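Local coordinates for protein quinone oxidoreductase 1 (Escherichia coli, PDB 1QOR) that catalyses the one-electron reduction of quinones to semiquinones with NADPH as the electron donor, working as a homodimer, at residues I108-F122 against L283-V296. Residues are numbered along the deposited sequence; the frame is centred on the assembly and turned at random.
Sequences ILPAAISFEQAAASF and LFSLIASGVIKVDV
One water joins Gln117 to Val294 and Asp295: it accepts from Gln117 NE2 at 2.9 Å and from Val294 N, and donates to Asp295 OD1 at 2.8 Å. Amide and carboxylate lie side by side with planes 11° apart, bridged by this water. The other end of the amide is fixed by a capping box, in which Ser114 N meets a lone pair of Gln117 OE1 at 2.8 Å while Ser114 OG accepts from Gln117 N. Val294 CG2 lies 3.4 Å from the backbone oxygen Gln117 O, which also accepts the Ser121 OG hydrogen bond. With chi1 64° Ser121 OG sits between its backbone N and carbonyl carbon, where it meets Ile287 CD1 as well. Farther along, the Phe284 ring carries Pro110 CD over one face, a CH-pi contact 3.9 Å from the centroid, while Ile113 CD1 meets Phe284 CD1 and Leu109 CD2 meets Phe284 CZ. Phe122 lies nearly parallel to it but slid aside, centroids 5.8 Å apart. Losing the Phe284 ring to an alanine is likely to deprive Pro110 of its CH-pi partner and open a gap between Ile113, Leu109 and Phe122. Segments 115-122 and 283-288 of helices 115-135 and 273-288 cross at 127°, axes 11.7 Å apart at their closest; strand 84-87 of the GroES-like region touches Leu109 and Phe284, helix 152-164 of the Rossmann-type region Ser121 and Ile292, and strand 324-326 Val296.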
ATOM      1  N   ILE A 108      -9.047 -27.768  17.166  1.00 32.13           N
ATOM      2  CA  ILE A 108      -9.777 -28.477  18.208  1.00 33.53           C
ATOM      3  C   ILE A 108     -10.390 -27.428  19.137  1.00 33.08           C
ATOM      4  O   ILE A 108      -9.682 -26.606  19.703  1.00 32.53           O
ATOM      5  CB  ILE A 108      -8.847 -29.344  19.067  1.00 34.72           C
ATOM      6  CG1 ILE A 108      -8.066 -30.343  18.195  1.00 35.52           C
ATOM      7  CG2 ILE A 108      -9.673 -30.016  20.188  1.00 35.16           C
ATOM      8  CD1 ILE A 108      -8.910 -31.468  17.607  1.00 37.46           C
ATOM      9  N   LEU A 109     -11.700 -27.465  19.281  1.00 32.74           N
ATOM     10  CA  LEU A 109     -12.426 -26.530  20.123  1.00 33.82           C
ATOM     11  C   LEU A 109     -12.275 -26.795  21.628  1.00 34.52           C
ATOM     12  O   LEU A 109     -12.331 -27.944  22.059  1.00 36.42           O
ATOM     13  CB  LEU A 109     -13.904 -26.648  19.815  1.00 33.10           C
ATOM     14  CG  LEU A 109     -14.623 -25.558  19.074  1.00 33.90           C
ATOM     15  CD1 LEU A 109     -16.119 -25.774  19.338  1.00 33.31           C
ATOM     16  CD2 LEU A 109     -14.181 -24.204  19.582  1.00 33.53           C
ATOM     17  N   PRO A 110     -12.010 -25.755  22.439  1.00 34.22           N
ATOM     18  CA  PRO A 110     -11.905 -26.063  23.865  1.00 32.86           C
ATOM     19  C   PRO A 110     -13.344 -26.295  24.374  1.00 32.04           C
ATOM     20  O   PRO A 110     -14.301 -25.683  23.891  1.00 30.76           O
ATOM     21  CB  PRO A 110     -11.326 -24.772  24.445  1.00 34.01           C
ATOM     22  CG  PRO A 110     -10.561 -24.156  23.245  1.00 33.50           C
ATOM     23  CD  PRO A 110     -11.552 -24.379  22.158  1.00 33.67           C
ATOM     24  N   ALA A 111     -13.479 -27.133  25.393  1.00 32.40           N
ATOM     25  CA  ALA A 111     -14.773 -27.463  25.981  1.00 31.45           C
ATOM     26  C   ALA A 111     -15.597 -26.252  26.321  1.00 31.16           C
ATOM     27  O   ALA A 111     -16.809 -26.260  26.132  1.00 32.06           O
ATOM     28  CB  ALA A 111     -14.583 -28.303  27.226  1.00 32.01           C
ATOM     29  N   ALA A 112     -14.952 -25.201  26.807  1.00 30.45           N
ATOM     30  CA  ALA A 112     -15.664 -23.990  27.205  1.00 30.31           C
ATOM     31  C   ALA A 112     -16.318 -23.226  26.067  1.00 30.35           C
ATOM     32  O   ALA A 112     -17.076 -22.265  26.285  1.00 29.89           O
ATOM     33  CB  ALA A 112     -14.719 -23.073  27.934  1.00 30.36           C
ATOM     34  N   ILE A 113     -16.004 -23.605  24.838  1.00 30.07           N
ATOM     35  CA  ILE A 113     -16.560 -22.862  23.735  1.00 29.15           C
ATOM     36  C   ILE A 113     -17.575 -23.681  22.993  1.00 28.64           C
ATOM     37  O   ILE A 113     -17.272 -24.787  22.566  1.00 28.00           O
ATOM     38  CB  ILE A 113     -15.425 -22.329  22.836  1.00 30.58           C
ATOM     39  CG1 ILE A 113     -14.477 -21.459  23.710  1.00 29.83           C
ATOM     40  CG2 ILE A 113     -16.016 -21.497  21.646  1.00 30.43           C
ATOM     41  CD1 ILE A 113     -13.307 -20.912  23.006  1.00 30.31           C
ATOM     42  N   SER A 114     -18.799 -23.156  22.910  1.00 27.33           N
ATOM     43  CA  SER A 114     -19.877 -23.837  22.229  1.00 27.34           C
ATOM     44  C   SER A 114     -19.762 -23.778  20.692  1.00 28.40           C
ATOM     45  O   SER A 114     -19.131 -22.869  20.134  1.00 28.77           O
ATOM     46  CB  SER A 114     -21.184 -23.222  22.652  1.00 25.42           C
ATOM     47  OG  SER A 114     -21.455 -22.080  21.889  1.00 24.52           O
ATOM     48  N   PHE A 115     -20.474 -24.674  20.014  1.00 28.78           N
ATOM     49  CA  PHE A 115     -20.432 -24.725  18.553  1.00 29.79           C
ATOM     50  C   PHE A 115     -20.970 -23.454  17.967  1.00 30.26           C
ATOM     51  O   PHE A 115     -20.420 -22.977  16.980  1.00 30.22           O
ATOM     52  CB  PHE A 115     -21.195 -25.935  17.982  1.00 29.05           C
ATOM     53  CG  PHE A 115     -20.522 -27.239  18.251  1.00 28.11           C
ATOM     54  CD1 PHE A 115     -19.190 -27.405  17.968  1.00 28.35           C
ATOM     55  CD2 PHE A 115     -21.231 -28.304  18.775  1.00 28.86           C
ATOM     56  CE1 PHE A 115     -18.555 -28.635  18.205  1.00 30.15           C
ATOM     57  CE2 PHE A 115     -20.616 -29.524  19.011  1.00 28.64           C
ATOM     58  CZ  PHE A 115     -19.278 -29.690  18.729  1.00 29.27           C
ATOM     59  N   GLU A 116     -22.016 -22.894  18.584  1.00 30.43           N
ATOM     60  CA  GLU A 116     -22.617 -21.651  18.105  1.00 30.12           C
ATOM     61  C   GLU A 116     -21.678 -20.459  18.316  1.00 29.59           C
ATOM     62  O   GLU A 116     -21.698 -19.506  17.526  1.00 28.57           O
ATOM     63  CB  GLU A 116     -23.927 -21.382  18.825  1.00 32.50           C
ATOM     64  CG  GLU A 116     -24.992 -22.442  18.605  1.00 37.12           C
ATOM     65  CD  GLU A 116     -26.413 -21.928  18.871  1.00 39.95           C
ATOM     66  OE1 GLU A 116     -26.569 -20.863  19.517  1.00 41.27           O
ATOM     67  OE2 GLU A 116     -27.379 -22.588  18.413  1.00 42.68           O
ATOM     68  N   GLN A 117     -20.868 -20.503  19.382  1.00 27.95           N
ATOM     69  CA  GLN A 117     -19.930 -19.418  19.667  1.00 28.16           C
ATOM     70  C   GLN A 117     -18.782 -19.477  18.700  1.00 26.66           C
ATOM     71  O   GLN A 117     -18.264 -18.444  18.272  1.00 26.30           O
ATOM     72  CB  GLN A 117     -19.333 -19.518  21.067  1.00 29.07           C
ATOM     73  CG  GLN A 117     -20.259 -19.128  22.173  1.00 32.68           C
ATOM     74  CD  GLN A 117     -19.621 -19.376  23.531  1.00 36.27           C
ATOM     75  OE1 GLN A 117     -19.104 -20.472  23.809  1.00 37.10           O
ATOM     76  NE2 GLN A 117     -19.600 -18.343  24.365  1.00 37.77           N
ATOM     77  N   ALA A 118     -18.365 -20.702  18.404  1.00 25.42           N
ATOM     78  CA  ALA A 118     -17.256 -20.953  17.504  1.00 24.48           C
ATOM     79  C   ALA A 118     -17.583 -20.523  16.067  1.00 23.81           C
ATOM     80  O   ALA A 118     -16.815 -19.776  15.454  1.00 24.00           O
ATOM     81  CB  ALA A 118     -16.869 -22.417  17.572  1.00 24.21           C
ATOM     82  N   ALA A 119     -18.748 -20.916  15.562  1.00 22.49           N
ATOM     83  CA  ALA A 119     -19.157 -20.560  14.205  1.00 22.36           C
ATOM     84  C   ALA A 119     -19.542 -19.073  14.084  1.00 22.85           C
ATOM     85  O   ALA A 119     -19.742 -18.549  12.963  1.00 22.98           O
ATOM     86  CB  ALA A 119     -20.333 -21.447  13.751  1.00 21.36           C
ATOM     87  N   ALA A 120     -19.734 -18.400  15.219  1.00 21.05           N
ATOM     88  CA  ALA A 120     -20.090 -16.991  15.172  1.00 20.06           C
ATOM     89  C   ALA A 120     -18.804 -16.124  15.112  1.00 20.14           C
ATOM     90  O   ALA A 120     -18.821 -14.942  14.700  1.00 19.60           O
ATOM     91  CB  ALA A 120     -20.903 -16.616  16.447  1.00 17.86           C
ATOM     92  N   SER A 121     -17.669 -16.727  15.436  1.00 19.94           N
ATOM     93  CA  SER A 121     -16.487 -15.917  15.583  1.00 19.55           C
ATOM     94  C   SER A 121     -15.170 -16.427  15.083  1.00 19.00           C
ATOM     95  O   SER A 121     -14.169 -15.712  15.229  1.00 18.01           O
ATOM     96  CB  SER A 121     -16.312 -15.718  17.088  1.00 20.79           C
ATOM     97  OG  SER A 121     -16.054 -16.998  17.678  1.00 21.58           O
ATOM     98  N   PHE A 122     -15.113 -17.645  14.560  1.00 18.27           N
ATOM     99  CA  PHE A 122     -13.811 -18.166  14.123  1.00 18.80           C
ATOM    100  C   PHE A 122     -13.169 -17.425  12.913  1.00 18.86           C
ATOM    101  O   PHE A 122     -12.073 -16.879  13.019  1.00 19.51           O
ATOM    102  CB  PHE A 122     -13.868 -19.690  13.914  1.00 18.07           C
ATOM    103  CG  PHE A 122     -12.504 -20.351  13.930  1.00 18.56           C
ATOM    104  CD1 PHE A 122     -11.670 -20.235  15.045  1.00 17.67           C
ATOM    105  CD2 PHE A 122     -12.045 -21.060  12.818  1.00 18.02           C
ATOM    106  CE1 PHE A 122     -10.394 -20.816  15.050  1.00 17.71           C
ATOM    107  CE2 PHE A 122     -10.772 -21.644  12.816  1.00 17.18           C
ATOM    108  CZ  PHE A 122      -9.950 -21.523  13.931  1.00 18.74           C
ATOM    109  N   LEU A 283      -7.379 -16.085  20.213  1.00 22.85           N
ATOM    110  CA  LEU A 283      -8.812 -15.930  20.089  1.00 23.19           C
ATOM    111  C   LEU A 283      -9.605 -16.711  21.143  1.00 23.05           C
ATOM    112  O   LEU A 283     -10.508 -16.185  21.792  1.00 23.84           O
ATOM    113  CB  LEU A 283      -9.248 -16.367  18.668  1.00 21.72           C
ATOM    114  CG  LEU A 283     -10.739 -16.331  18.388  1.00 21.77           C
ATOM    115  CD1 LEU A 283     -11.303 -14.911  18.557  1.00 22.48           C
ATOM    116  CD2 LEU A 283     -11.036 -16.881  17.004  1.00 23.06           C
ATOM    117  N   PHE A 284      -9.312 -17.994  21.253  1.00 24.06           N
ATOM    118  CA  PHE A 284     -10.029 -18.864  22.170  1.00 25.11           C
ATOM    119  C   PHE A 284      -9.861 -18.425  23.612  1.00 24.97           C
ATOM    120  O   PHE A 284     -10.787 -18.556  24.408  1.00 24.92           O
ATOM    121  CB  PHE A 284      -9.535 -20.318  22.051  1.00 25.09           C
ATOM    122  CG  PHE A 284      -9.942 -21.008  20.776  1.00 26.58           C
ATOM    123  CD1 PHE A 284     -10.996 -20.518  20.002  1.00 24.35           C
ATOM    124  CD2 PHE A 284      -9.295 -22.188  20.379  1.00 26.58           C
ATOM    125  CE1 PHE A 284     -11.402 -21.184  18.873  1.00 24.36           C
ATOM    126  CE2 PHE A 284      -9.705 -22.868  19.229  1.00 26.26           C
ATOM    127  CZ  PHE A 284     -10.765 -22.358  18.483  1.00 25.03           C
ATOM    128  N   SER A 285      -8.676 -17.953  23.959  1.00 23.73           N
ATOM    129  CA  SER A 285      -8.480 -17.582  25.326  1.00 25.08           C
ATOM    130  C   SER A 285      -9.264 -16.311  25.682  1.00 24.97           C
ATOM    131  O   SER A 285      -9.784 -16.206  26.773  1.00 24.41           O
ATOM    132  CB  SER A 285      -6.990 -17.516  25.663  1.00 25.15           C
ATOM    133  OG  SER A 285      -6.417 -16.356  25.116  1.00 30.40           O
ATOM    134  N   LEU A 286      -9.504 -15.451  24.694  1.00 25.40           N
ATOM    135  CA  LEU A 286     -10.228 -14.201  24.886  1.00 25.14           C
ATOM    136  C   LEU A 286     -11.731 -14.421  24.986  1.00 25.60           C
ATOM    137  O   LEU A 286     -12.429 -13.660  25.659  1.00 25.43           O
ATOM    138  CB  LEU A 286      -9.919 -13.250  23.740  1.00 25.06           C
ATOM    139  CG  LEU A 286      -8.954 -12.047  23.871  1.00 27.64           C
ATOM    140  CD1 LEU A 286      -8.101 -11.969  25.142  1.00 25.60           C
ATOM    141  CD2 LEU A 286      -8.097 -12.005  22.614  1.00 27.24           C
ATOM    142  N   ILE A 287     -12.241 -15.424  24.270  1.00 25.87           N
ATOM    143  CA  ILE A 287     -13.671 -15.748  24.324  1.00 25.99           C
ATOM    144  C   ILE A 287     -14.006 -16.516  25.632  1.00 26.90           C
ATOM    145  O   ILE A 287     -15.016 -16.215  26.287  1.00 27.98           O
ATOM    146  CB  ILE A 287     -14.105 -16.589  23.110  1.00 25.05           C
ATOM    147  CG1 ILE A 287     -14.065 -15.737  21.856  1.00 25.98           C
ATOM    148  CG2 ILE A 287     -15.503 -17.146  23.315  1.00 23.47           C
ATOM    149  CD1 ILE A 287     -14.163 -16.558  20.584  1.00 27.91           C
ATOM    150  N   ALA A 288     -13.170 -17.505  25.979  1.00 25.75           N
ATOM    151  CA  ALA A 288     -13.340 -18.300  27.193  1.00 25.36           C
ATOM    152  C   ALA A 288     -13.290 -17.402  28.423  1.00 25.65           C
ATOM    153  O   ALA A 288     -14.053 -17.587  29.374  1.00 26.37           O
ATOM    154  CB  ALA A 288     -12.274 -19.350  27.294  1.00 23.18           C
ATOM    155  N   SER A 289     -12.415 -16.410  28.404  1.00 25.36           N
ATOM    156  CA  SER A 289     -12.312 -15.539  29.544  1.00 24.33           C
ATOM    157  C   SER A 289     -13.369 -14.456  29.524  1.00 24.34           C
ATOM    158  O   SER A 289     -13.407 -13.626  30.442  1.00 23.84           O
ATOM    159  CB  SER A 289     -10.920 -14.936  29.638  1.00 24.04           C
ATOM    160  OG  SER A 289     -10.806 -13.907  28.694  1.00 27.26           O
ATOM    161  N   GLY A 290     -14.253 -14.473  28.524  1.00 23.83           N
ATOM    162  CA  GLY A 290     -15.296 -13.455  28.450  1.00 22.99           C
ATOM    163  C   GLY A 290     -14.886 -12.036  28.012  1.00 24.49           C
ATOM    164  O   GLY A 290     -15.695 -11.096  28.075  1.00 24.53           O
ATOM    165  N   VAL A 291     -13.634 -11.857  27.590  1.00 24.48           N
ATOM    166  CA  VAL A 291     -13.156 -10.565  27.126  1.00 24.28           C
ATOM    167  C   VAL A 291     -13.831 -10.255  25.786  1.00 25.29           C
ATOM    168  O   VAL A 291     -14.081  -9.088  25.454  1.00 25.73           O
ATOM    169  CB  VAL A 291     -11.623 -10.551  26.967  1.00 24.33           C
ATOM    170  CG1 VAL A 291     -11.160  -9.240  26.338  1.00 24.09           C
ATOM    171  CG2 VAL A 291     -10.969 -10.765  28.301  1.00 22.48           C
ATOM    172  N   ILE A 292     -14.152 -11.283  25.011  1.00 25.13           N
ATOM    173  CA  ILE A 292     -14.851 -11.045  23.755  1.00 25.17           C
ATOM    174  C   ILE A 292     -16.123 -11.868  23.803  1.00 26.84           C
ATOM    175  O   ILE A 292     -16.045 -13.066  23.982  1.00 28.12           O
ATOM    176  CB  ILE A 292     -13.965 -11.438  22.540  1.00 24.81           C
ATOM    177  CG1 ILE A 292     -12.775 -10.463  22.433  1.00 22.71           C
ATOM    178  CG2 ILE A 292     -14.812 -11.510  21.228  1.00 24.00           C
ATOM    179  CD1 ILE A 292     -11.761 -10.825  21.374  1.00 23.35           C
ATOM    180  N   LYS A 293     -17.285 -11.225  23.723  1.00 28.57           N
ATOM    181  CA  LYS A 293     -18.577 -11.909  23.759  1.00 30.37           C
ATOM    182  C   LYS A 293     -19.009 -12.130  22.324  1.00 31.65           C
ATOM    183  O   LYS A 293     -19.013 -11.179  21.504  1.00 30.86           O
ATOM    184  CB  LYS A 293     -19.661 -11.033  24.398  1.00 33.23           C
ATOM    185  CG  LYS A 293     -19.350 -10.370  25.737  1.00 37.73           C
ATOM    186  CD  LYS A 293     -18.936 -11.372  26.804  1.00 42.67           C
ATOM    187  CE  LYS A 293     -18.993 -10.725  28.221  1.00 45.73           C
ATOM    188  NZ  LYS A 293     -18.200  -9.446  28.368  1.00 47.70           N
ATOM    189  N   VAL A 294     -19.426 -13.350  22.007  1.00 32.63           N
ATOM    190  CA  VAL A 294     -19.855 -13.628  20.637  1.00 34.97           C
ATOM    191  C   VAL A 294     -21.191 -14.347  20.566  1.00 36.71           C
ATOM    192  O   VAL A 294     -21.433 -15.104  19.643  1.00 38.97           O
ATOM    193  CB  VAL A 294     -18.781 -14.409  19.798  1.00 33.57           C
ATOM    194  CG1 VAL A 294     -17.477 -13.633  19.715  1.00 32.53           C
ATOM    195  CG2 VAL A 294     -18.542 -15.760  20.373  1.00 33.04           C
ATOM    196  N   ASP A 295     -22.071 -14.096  21.520  1.00 37.39           N
ATOM    197  CA  ASP A 295     -23.361 -14.748  21.500  1.00 38.91           C
ATOM    198  C   ASP A 295     -24.186 -14.122  20.380  1.00 37.96           C
ATOM    199  O   ASP A 295     -24.032 -12.949  20.074  1.00 38.58           O
ATOM    200  CB  ASP A 295     -24.014 -14.624  22.871  1.00 43.52           C
ATOM    201  CG  ASP A 295     -23.086 -15.129  24.003  1.00 47.82           C
ATOM    202  OD1 ASP A 295     -22.500 -16.245  23.853  1.00 49.61           O
ATOM    203  OD2 ASP A 295     -22.927 -14.401  25.027  1.00 50.11           O
ATOM    204  N   VAL A 296     -25.008 -14.932  19.723  1.00 36.67           N
ATOM    205  CA  VAL A 296     -25.811 -14.490  18.574  1.00 34.91           C
ATOM    206  C   VAL A 296     -27.294 -14.276  18.865  1.00 34.79           C
ATOM    207  O   VAL A 296     -27.934 -15.138  19.457  1.00 35.02           O
ATOM    208  CB  VAL A 296     -25.636 -15.539  17.371  1.00 33.53           C
ATOM    209  CG1 VAL A 296     -26.633 -15.285  16.232  1.00 32.75           C
ATOM    210  CG2 VAL A 296     -24.219 -15.470  16.817  1.00 31.46           C
TER
HETATM  211  O   HOH W   1     -19.816 -15.432  24.019  1.00 36.96           O